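Local atomic coordinates of thiosulfate reductase (Thermus thermophilus, PDB entry 2VPZ), a protein that binds two molybdopterin guanine dinucleotides, molybdenum and an iron–sulfur cluster, and probably catalyses redox reactions of sulfur compounds. Residues F436-N441 against L480-Y485; N441-I446 against V473-V478. One frame throughout, in Å; residues are numbered along the deposited sequence.

Overall arrangement
From the N terminus, the chain runs up strand 435-438, the middle strand of a parallel sheet, and turns at Asn441 into the short helix 442-445. Helix 449-457 and strand 462-466 follow, then a loop that contains 473-478 and leads into the edge strand 479-481. Contact 2 closes the inner loop, joining 441-446 to 473-478; contact 1 closes the outer one, joining 436-441 to 480-485, so the loop of contact 2 lies wholly within that of contact 1. Their centres are about 11 Å apart, they share Asn441, and Ile440 packs against Ile446. Both border the same dinucleotide: contact 1 meets its guanine and diphosphate, contact 2 its diphosphate.

Contact 1: F436-N441 against L480-Y485; sequences FAYGIN and LPEATY. With MGD (2-amino-5,6-dimercapto-7-methyl-3,7,8a,9-tetrahydro-8-oxa-1,3,9,10-tetraaza-anthracen-4-one guanosine dinucleotide), chain H.
Tyr438 and Glu482 meet just where the parallel strands 435-438 and 479-481 run out into loops, their backbones held apart by strand 462-466 between them, with 9.5 Å from Tyr438 CA to Glu482 CA. Long side chains must therefore bridge the gap. Tyr438 carries CG anti to its own backbone nitrogen (chi1 174°), which extends the ring toward the carboxylate; Phe152 stacks on it. The phenol donates a short bond from Tyr438 OH to Glu482 OE1, 2.5 Å long, arriving on the syn side but 29° out of the carboxylate plane. The same oxygen receives the guanine of the dinucleotide: MGD N1 lies 2.6 Å from Glu482 OE1, and the exocyclic MGD N2 adds a weak bond of 2.9 Å to Glu482 OE1. Three donors thus converge on one oxygen, which would favour an ionised carboxylate, while Glu482 OE2 has weaker links to Arg488 and to the backbone of Gly518. Tyrosine suits its place twice over, since its ring also borders the base, with Tyr438 CE1 3.5 Å from MGD N2. Next comes Gly439, whose positive phi suits a residue without a side chain; its backbone passes close to the ribose, Gly439 C being 3.1 Å from MGD O4'. Beyond the bend, Asn441 N gives a nearly straight bond (171°) to the phosphate oxygen MGD O2A at 3.0 Å. Loops at the C-terminal ends of parallel strands that hold a nucleotide are a Rossmann-like feature; the pairing of Glu482 with N1 and N2 is this protein's own means of recognising the guanine of its cofactor.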
loop_
_atom_site.group_PDB
_atom_site.type_symbol
_atom_site.label_atom_id
_atom_site.label_comp_id
_atom_site.label_asym_id
_atom_site.label_seq_id
_atom_site.Cartn_x
_atom_site.Cartn_y
_atom_site.Cartn_z
ATOM N N PHE A 436 -26.989 -41.130 34.417
ATOM C CA PHE A 436 -27.706 -40.285 33.453
ATOM C C PHE A 436 -26.678 -39.349 32.784
ATOM O O PHE A 436 -25.782 -38.826 33.465
ATOM C CB PHE A 436 -28.765 -39.378 34.117
ATOM C CG PHE A 436 -30.114 -39.997 34.290
ATOM C CD1 PHE A 436 -30.311 -40.998 35.241
ATOM C CD2 PHE A 436 -31.197 -39.603 33.495
ATOM C CE1 PHE A 436 -31.569 -41.610 35.403
ATOM C CE2 PHE A 436 -32.466 -40.202 33.642
ATOM C CZ PHE A 436 -32.650 -41.212 34.594
ATOM N N ALA A 437 -26.813 -39.152 31.473
ATOM C CA ALA A 437 -25.991 -38.238 30.678
ATOM C C ALA A 437 -26.948 -37.340 29.891
ATOM O O ALA A 437 -27.497 -37.725 28.843
ATOM C CB ALA A 437 -25.057 -39.016 29.672
ATOM N N TYR A 438 -27.186 -36.160 30.439
ATOM C CA TYR A 438 -28.073 -35.199 29.771
ATOM C C TYR A 438 -27.185 -34.241 28.923
ATOM O O TYR A 438 -26.501 -33.406 29.490
ATOM C CB TYR A 438 -28.918 -34.402 30.783
ATOM C CG TYR A 438 -29.726 -33.317 30.101
ATOM C CD1 TYR A 438 -30.874 -33.636 29.364
ATOM C CD2 TYR A 438 -29.273 -31.985 30.068
ATOM C CE1 TYR A 438 -31.550 -32.678 28.603
ATOM C CE2 TYR A 438 -29.939 -31.009 29.326
ATOM C CZ TYR A 438 -31.082 -31.365 28.593
ATOM O OH TYR A 438 -31.744 -30.430 27.821
ATOM N N GLY A 439 -27.185 -34.399 27.591
ATOM C CA GLY A 439 -26.392 -33.557 26.705
ATOM C C GLY A 439 -24.962 -33.259 27.141
ATOM O O GLY A 439 -24.537 -32.107 27.248
ATOM N N ILE A 440 -24.196 -34.302 27.422
ATOM C CA ILE A 440 -22.816 -34.127 27.884
ATOM C C ILE A 440 -21.991 -35.226 27.183
ATOM O O ILE A 440 -22.368 -36.401 27.186
ATOM C CB ILE A 440 -22.781 -34.171 29.509
ATOM C CG1 ILE A 440 -21.408 -33.784 30.052
ATOM C CG2 ILE A 440 -23.248 -35.539 30.012
ATOM C CD1 ILE A 440 -20.395 -34.932 30.111
ATOM N N ASN A 441 -20.898 -34.841 26.530
ATOM C CA ASN A 441 -20.083 -35.770 25.736
ATOM C C ASN A 441 -19.129 -36.644 26.591
ATOM O O ASN A 441 -17.977 -36.290 26.810
ATOM C CB ASN A 441 -19.318 -34.969 24.658
ATOM C CG ASN A 441 -19.207 -35.711 23.320
ATOM O OD1 ASN A 441 -19.442 -35.136 22.244
ATOM N ND2 ASN A 441 -18.834 -36.982 23.388
ATOM N N LEU A 480 -33.184 -41.420 24.893
ATOM C CA LEU A 480 -34.402 -40.587 24.817
ATOM C C LEU A 480 -34.116 -39.363 23.909
ATOM O O LEU A 480 -33.227 -38.562 24.228
ATOM C CB LEU A 480 -34.860 -40.154 26.240
ATOM C CG LEU A 480 -34.989 -41.243 27.330
ATOM C CD1 LEU A 480 -35.379 -40.629 28.688
ATOM C CD2 LEU A 480 -36.014 -42.331 26.908
ATOM N N PRO A 481 -34.855 -39.203 22.766
ATOM C CA PRO A 481 -34.617 -38.044 21.880
ATOM C C PRO A 481 -35.185 -36.697 22.344
ATOM O O PRO A 481 -36.416 -36.543 22.398
ATOM C CB PRO A 481 -35.157 -38.503 20.529
ATOM C CG PRO A 481 -36.303 -39.442 20.893
ATOM C CD PRO A 481 -35.889 -40.101 22.222
ATOM N N GLU A 482 -34.325 -35.736 22.677
ATOM C CA GLU A 482 -34.809 -34.440 23.125
ATOM C C GLU A 482 -35.200 -33.552 21.962
ATOM O O GLU A 482 -34.787 -33.739 20.801
ATOM C CB GLU A 482 -33.794 -33.633 24.003
ATOM C CG GLU A 482 -34.555 -32.731 25.025
ATOM C CD GLU A 482 -33.762 -31.562 25.645
ATOM O OE1 GLU A 482 -32.530 -31.643 25.741
ATOM O OE2 GLU A 482 -34.423 -30.579 26.060
ATOM N N ALA A 483 -36.072 -32.611 22.276
ATOM C CA ALA A 483 -36.513 -31.665 21.299
ATOM C C ALA A 483 -35.464 -30.584 21.387
ATOM O O ALA A 483 -34.907 -30.260 22.444
ATOM C CB ALA A 483 -37.910 -31.137 21.602
ATOM N N THR A 484 -35.228 -30.024 20.213
ATOM C CA THR A 484 -34.225 -29.007 19.998
ATOM C C THR A 484 -34.671 -27.571 20.448
ATOM O O THR A 484 -35.863 -27.300 20.546
ATOM C CB THR A 484 -33.819 -29.176 18.480
ATOM O OG1 THR A 484 -32.424 -29.103 18.343
ATOM C CG2 THR A 484 -34.527 -28.180 17.605
ATOM N N TYR A 485 -33.709 -26.681 20.754
ATOM C CA TYR A 485 -33.976 -25.312 21.246
ATOM C C TYR A 485 -34.995 -24.475 20.452
ATOM O O TYR A 485 -35.638 -23.575 20.985
ATOM C CB TYR A 485 -32.654 -24.503 21.400
ATOM C CG TYR A 485 -32.042 -23.920 20.119
ATOM C CD1 TYR A 485 -32.113 -22.554 19.842
ATOM C CD2 TYR A 485 -31.358 -24.741 19.188
ATOM C CE1 TYR A 485 -31.525 -21.996 18.677
ATOM C CE2 TYR A 485 -30.762 -24.193 18.013
ATOM C CZ TYR A 485 -30.848 -22.818 17.763
ATOM O OH TYR A 485 -30.268 -22.277 16.632
HETATM P PB MGD H . -20.075 -31.059 23.526
HETATM O O1B MGD H . -18.958 -31.790 22.847
HETATM O O2B MGD H . -20.793 -29.967 22.794
HETATM O O3B MGD H . -19.448 -30.672 24.962
HETATM O O3A MGD H . -18.468 -30.184 27.218
HETATM P PA MGD H . -19.836 -30.642 26.535
HETATM O O1A MGD H . -20.980 -29.643 26.574
HETATM O O2A MGD H . -20.052 -32.046 26.977
HETATM O "O5'" MGD H . -21.198 -32.077 23.927
HETATM C "C5'" MGD H . -22.582 -31.729 23.888
HETATM C "C4'" MGD H . -23.355 -33.048 23.876
HETATM O "O4'" MGD H . -24.683 -32.582 24.083
HETATM C "C3'" MGD H . -23.367 -33.786 22.563
HETATM O "O3'" MGD H . -23.648 -35.154 22.889
HETATM C "C2'" MGD H . -24.548 -33.120 21.839
HETATM O "O2'" MGD H . -25.006 -34.018 20.862
HETATM C "C1'" MGD H . -25.565 -32.901 22.962
HETATM N N9 MGD H . -26.620 -31.831 22.801
HETATM C C8 MGD H . -26.481 -30.664 22.170
HETATM N N7 MGD H . -27.587 -29.887 22.224
HETATM C C5 MGD H . -28.499 -30.545 22.972
HETATM C C6 MGD H . -29.911 -30.296 23.507
HETATM O O6 MGD H . -30.584 -29.244 23.220
HETATM N N1 MGD H . -30.438 -31.295 24.290
HETATM C C2 MGD H . -29.786 -32.457 24.604
HETATM N N2 MGD H . -30.333 -33.442 25.382
HETATM N N3 MGD H . -28.540 -32.676 24.163
HETATM C C4 MGD H . -27.836 -31.821 23.348
HETATM C C10 MGD H . -18.123 -28.777 27.401
HETATM C C11 MGD H . -16.936 -28.722 28.303
HETATM O O11 MGD H . -16.039 -29.725 27.825
HETATM C C12 MGD H . -16.246 -27.417 28.452
HETATM S S12 MGD H . -17.100 -25.971 28.793
HETATM C C13 MGD H . -14.917 -27.308 28.406
HETATM S S13 MGD H . -14.035 -25.902 28.511
HETATM C C14 MGD H . -13.981 -28.382 28.296
HETATM N N15 MGD H . -13.283 -28.274 26.983
HETATM C C16 MGD H . -12.522 -29.375 26.669
HETATM C C17 MGD H . -11.334 -29.410 25.813
HETATM O O17 MGD H . -10.930 -28.361 25.228
HETATM N N18 MGD H . -10.687 -30.569 25.684
HETATM C C19 MGD H . -11.076 -31.707 26.292
HETATM N N19 MGD H . -10.432 -32.896 26.085
HETATM N N20 MGD H . -12.133 -31.716 27.106
HETATM C C21 MGD H . -12.893 -30.646 27.318
HETATM N N22 MGD H . -13.983 -30.729 28.088
HETATM C C23 MGD H . -14.783 -29.629 28.505
#

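Contact 2: N441-I446 against V473-V478; sequences NLFHSI and VMWADV. With MGD (2-amino-5,6-dimercapto-7-methyl-3,7,8a,9-tetrahydro-8-oxa-1,3,9,10-tetraaza-anthracen-4-one guanosine dinucleotide), chain H.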
loop_
_atom_site.group_PDB
_atom_site.type_symbol
_atom_site.label_atom_id
_atom_site.label_comp_id
_atom_site.label_asym_id
_atom_site.label_seq_id
_atom_site.Cartn_x
_atom_site.Cartn_y
_atom_site.Cartn_z
ATOM N N ASN A 441 -20.898 -34.841 26.530
ATOM C CA ASN A 441 -20.083 -35.770 25.736
ATOM C C ASN A 441 -19.129 -36.644 26.591
ATOM O O ASN A 441 -17.977 -36.290 26.810
ATOM C CB ASN A 441 -19.318 -34.969 24.658
ATOM C CG ASN A 441 -19.207 -35.711 23.320
ATOM O OD1 ASN A 441 -19.442 -35.136 22.244
ATOM N ND2 ASN A 441 -18.834 -36.982 23.388
ATOM N N LEU A 442 -19.615 -37.798 27.050
ATOM C CA LEU A 442 -18.801 -38.700 27.870
ATOM C C LEU A 442 -17.409 -39.033 27.288
ATOM O O LEU A 442 -16.408 -39.033 28.018
ATOM C CB LEU A 442 -19.562 -40.005 28.210
ATOM C CG LEU A 442 -20.873 -39.926 29.007
ATOM C CD1 LEU A 442 -21.429 -41.356 29.267
ATOM C CD2 LEU A 442 -20.660 -39.156 30.335
ATOM N N PHE A 443 -17.327 -39.312 25.987
ATOM C CA PHE A 443 -16.052 -39.664 25.342
ATOM C C PHE A 443 -15.174 -38.497 24.804
ATOM O O PHE A 443 -14.057 -38.737 24.348
ATOM C CB PHE A 443 -16.281 -40.714 24.217
ATOM C CG PHE A 443 -16.974 -42.011 24.670
ATOM C CD1 PHE A 443 -17.599 -42.852 23.730
ATOM C CD2 PHE A 443 -17.015 -42.384 26.023
ATOM C CE1 PHE A 443 -18.258 -44.039 24.125
ATOM C CE2 PHE A 443 -17.675 -43.580 26.444
ATOM C CZ PHE A 443 -18.297 -44.402 25.490
ATOM N N HIS A 444 -15.646 -37.251 24.832
ATOM C CA HIS A 444 -14.831 -36.127 24.350
ATOM C C HIS A 444 -14.549 -35.055 25.438
ATOM O O HIS A 444 -13.555 -34.317 25.356
ATOM C CB HIS A 444 -15.443 -35.451 23.071
ATOM C CG HIS A 444 -15.375 -36.246 21.807
ATOM N ND1 HIS A 444 -14.481 -35.985 20.810
ATOM C CD2 HIS A 444 -16.083 -37.305 21.393
ATOM C CE1 HIS A 444 -14.627 -36.859 19.840
ATOM N NE2 HIS A 444 -15.600 -37.680 20.172
ATOM N N SER A 445 -15.399 -34.975 26.459
ATOM C CA SER A 445 -15.263 -33.966 27.515
ATOM C C SER A 445 -14.637 -34.409 28.859
ATOM O O SER A 445 -14.353 -33.558 29.710
ATOM C CB SER A 445 -16.611 -33.287 27.777
ATOM O OG SER A 445 -17.240 -32.827 26.605
ATOM N N ILE A 446 -14.461 -35.719 29.041
ATOM C CA ILE A 446 -13.871 -36.282 30.265
ATOM C C ILE A 446 -12.601 -37.053 29.838
ATOM O O ILE A 446 -12.654 -37.901 28.956
ATOM C CB ILE A 446 -14.887 -37.274 30.990
ATOM C CG1 ILE A 446 -16.229 -36.571 31.277
ATOM C CG2 ILE A 446 -14.255 -37.790 32.314
ATOM C CD1 ILE A 446 -17.384 -37.540 31.639
ATOM N N VAL A 473 -23.690 -42.091 23.136
ATOM C CA VAL A 473 -25.145 -42.229 23.267
ATOM C C VAL A 473 -25.537 -43.690 22.898
ATOM O O VAL A 473 -26.470 -44.281 23.477
ATOM C CB VAL A 473 -25.943 -41.228 22.326
ATOM C CG1 VAL A 473 -27.454 -41.499 22.378
ATOM C CG2 VAL A 473 -25.631 -39.759 22.710
ATOM N N MET A 474 -24.807 -44.270 21.953
ATOM C CA MET A 474 -25.022 -45.633 21.495
ATOM C C MET A 474 -24.371 -46.726 22.383
ATOM O O MET A 474 -24.109 -47.844 21.938
ATOM C CB MET A 474 -24.624 -45.794 20.010
ATOM C CG MET A 474 -25.119 -44.667 19.074
ATOM S SD MET A 474 -26.919 -44.378 19.169
ATOM C CE MET A 474 -27.574 -45.943 18.446
ATOM N N TRP A 475 -24.087 -46.376 23.638
ATOM C CA TRP A 475 -23.587 -47.330 24.664
ATOM C C TRP A 475 -24.664 -47.427 25.750
ATOM O O TRP A 475 -24.478 -48.113 26.757
ATOM C CB TRP A 475 -22.296 -46.870 25.343
ATOM C CG TRP A 475 -21.046 -47.270 24.640
ATOM C CD1 TRP A 475 -20.711 -47.020 23.332
ATOM C CD2 TRP A 475 -19.942 -47.996 25.200
ATOM N NE1 TRP A 475 -19.470 -47.544 23.054
ATOM C CE2 TRP A 475 -18.971 -48.136 24.182
ATOM C CE3 TRP A 475 -19.671 -48.518 26.473
ATOM C CZ2 TRP A 475 -17.753 -48.810 24.388
ATOM C CZ3 TRP A 475 -18.466 -49.186 26.692
ATOM C CH2 TRP A 475 -17.512 -49.314 25.643
ATOM N N ALA A 476 -25.784 -46.744 25.557
ATOM C CA ALA A 476 -26.854 -46.714 26.551
ATOM C C ALA A 476 -27.986 -47.777 26.550
ATOM O O ALA A 476 -28.321 -48.327 25.481
ATOM C CB ALA A 476 -27.531 -45.288 26.512
ATOM N N ASP A 477 -28.518 -48.103 27.743
ATOM C CA ASP A 477 -29.719 -48.967 27.886
ATOM C C ASP A 477 -30.738 -47.766 27.817
ATOM O O ASP A 477 -30.733 -46.938 28.711
ATOM C CB ASP A 477 -29.915 -49.617 29.298
ATOM C CG ASP A 477 -28.623 -49.931 30.029
ATOM O OD1 ASP A 477 -27.757 -50.590 29.415
ATOM O OD2 ASP A 477 -28.486 -49.533 31.215
ATOM N N VAL A 478 -31.592 -47.670 26.801
ATOM C CA VAL A 478 -32.496 -46.508 26.687
ATOM C C VAL A 478 -31.820 -45.175 26.313
ATOM O O VAL A 478 -30.976 -44.607 27.056
ATOM C CB VAL A 478 -33.392 -46.168 27.976
ATOM C CG1 VAL A 478 -34.735 -45.527 27.527
ATOM C CG2 VAL A 478 -33.663 -47.396 28.835
HETATM P PB MGD H . -20.075 -31.059 23.526
HETATM O O1B MGD H . -18.958 -31.790 22.847
HETATM O O2B MGD H . -20.793 -29.967 22.794
HETATM O O3B MGD H . -19.448 -30.672 24.962
HETATM O O3A MGD H . -18.468 -30.184 27.218
HETATM P PA MGD H . -19.836 -30.642 26.535
HETATM O O1A MGD H . -20.980 -29.643 26.574
HETATM O O2A MGD H . -20.052 -32.046 26.977
HETATM O "O5'" MGD H . -21.198 -32.077 23.927
HETATM C "C5'" MGD H . -22.582 -31.729 23.888
HETATM C "C4'" MGD H . -23.355 -33.048 23.876
HETATM O "O4'" MGD H . -24.683 -32.582 24.083
HETATM C "C3'" MGD H . -23.367 -33.786 22.563
HETATM O "O3'" MGD H . -23.648 -35.154 22.889
HETATM C "C2'" MGD H . -24.548 -33.120 21.839
HETATM O "O2'" MGD H . -25.006 -34.018 20.862
HETATM C "C1'" MGD H . -25.565 -32.901 22.962
HETATM N N9 MGD H . -26.620 -31.831 22.801
HETATM C C8 MGD H . -26.481 -30.664 22.170
HETATM N N7 MGD H . -27.587 -29.887 22.224
HETATM C C5 MGD H . -28.499 -30.545 22.972
HETATM C C6 MGD H . -29.911 -30.296 23.507
HETATM O O6 MGD H . -30.584 -29.244 23.220
HETATM N N1 MGD H . -30.438 -31.295 24.290
HETATM C C2 MGD H . -29.786 -32.457 24.604
HETATM N N2 MGD H . -30.333 -33.442 25.382
HETATM N N3 MGD H . -28.540 -32.676 24.163
HETATM C C4 MGD H . -27.836 -31.821 23.348
HETATM C C10 MGD H . -18.123 -28.777 27.401
HETATM C C11 MGD H . -16.936 -28.722 28.303
HETATM O O11 MGD H . -16.039 -29.725 27.825
HETATM C C12 MGD H . -16.246 -27.417 28.452
HETATM S S12 MGD H . -17.100 -25.971 28.793
HETATM C C13 MGD H . -14.917 -27.308 28.406
HETATM S S13 MGD H . -14.035 -25.902 28.511
HETATM C C14 MGD H . -13.981 -28.382 28.296
HETATM N N15 MGD H . -13.283 -28.274 26.983
HETATM C C16 MGD H . -12.522 -29.375 26.669
HETATM C C17 MGD H . -11.334 -29.410 25.813
HETATM O O17 MGD H . -10.930 -28.361 25.228
HETATM N N18 MGD H . -10.687 -30.569 25.684
HETATM C C19 MGD H . -11.076 -31.707 26.292
HETATM N N19 MGD H . -10.432 -32.896 26.085
HETATM N N20 MGD H . -12.133 -31.716 27.106
HETATM C C21 MGD H . -12.893 -30.646 27.318
HETATM N N22 MGD H . -13.983 -30.729 28.088
HETATM C C23 MGD H . -14.783 -29.629 28.505
#
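Phe443 drives the edge of its ring into one face of the Trp475 indole, with CZ above the middle of that face and CE1 beside it over the pyrrole portion. The planes stand at 84°, and the centroids of the phenyl and the five-membered ring are 5.1 Å apart, a T-shaped stack. Phe443 CE1 lies 3.9 Å from Trp475 NE1 and the same from Trp475 CD1, whereas Phe443 CZ is 4.0 Å from both Trp475 CD2 and CE2. Edge hydrogens thus sit against the electron-rich indole, a role for which tryptophan's broad surface is well suited. Both rings are aimed at the meeting point by CG lying beside the backbone nitrogen and anti to the carbonyl carbon, with chi1 -57° in Phe443. Helix 449-457 packs against the pair: Leu456 touches both rings, and Lys453 makes a cation-pi contact with Phe443. The loop bearing Trp475 is fixed farther on by Asp477, which forms salt bridges to Arg101 and Arg107. On the other segment, Asn441 O accepts two backbone bonds that curl the chain into a single short helical turn, 2.9 Å from Ser445 N and 3.2 Å from His444 N. This turn brings Ser445 to the diphosphate, where its small hydroxyl reaches the ester oxygen linking PA to the pterin-side carbon C10: Ser445 OG donates to MGD O3A at 3.0 Å. The aromatic stack therefore joins this phosphate-binding turn to the loop before strand 479-481, a layer behind the dinucleotide pocket of this molybdopterin oxidoreductase, which Asn441, His444 and Ser445 themselves line.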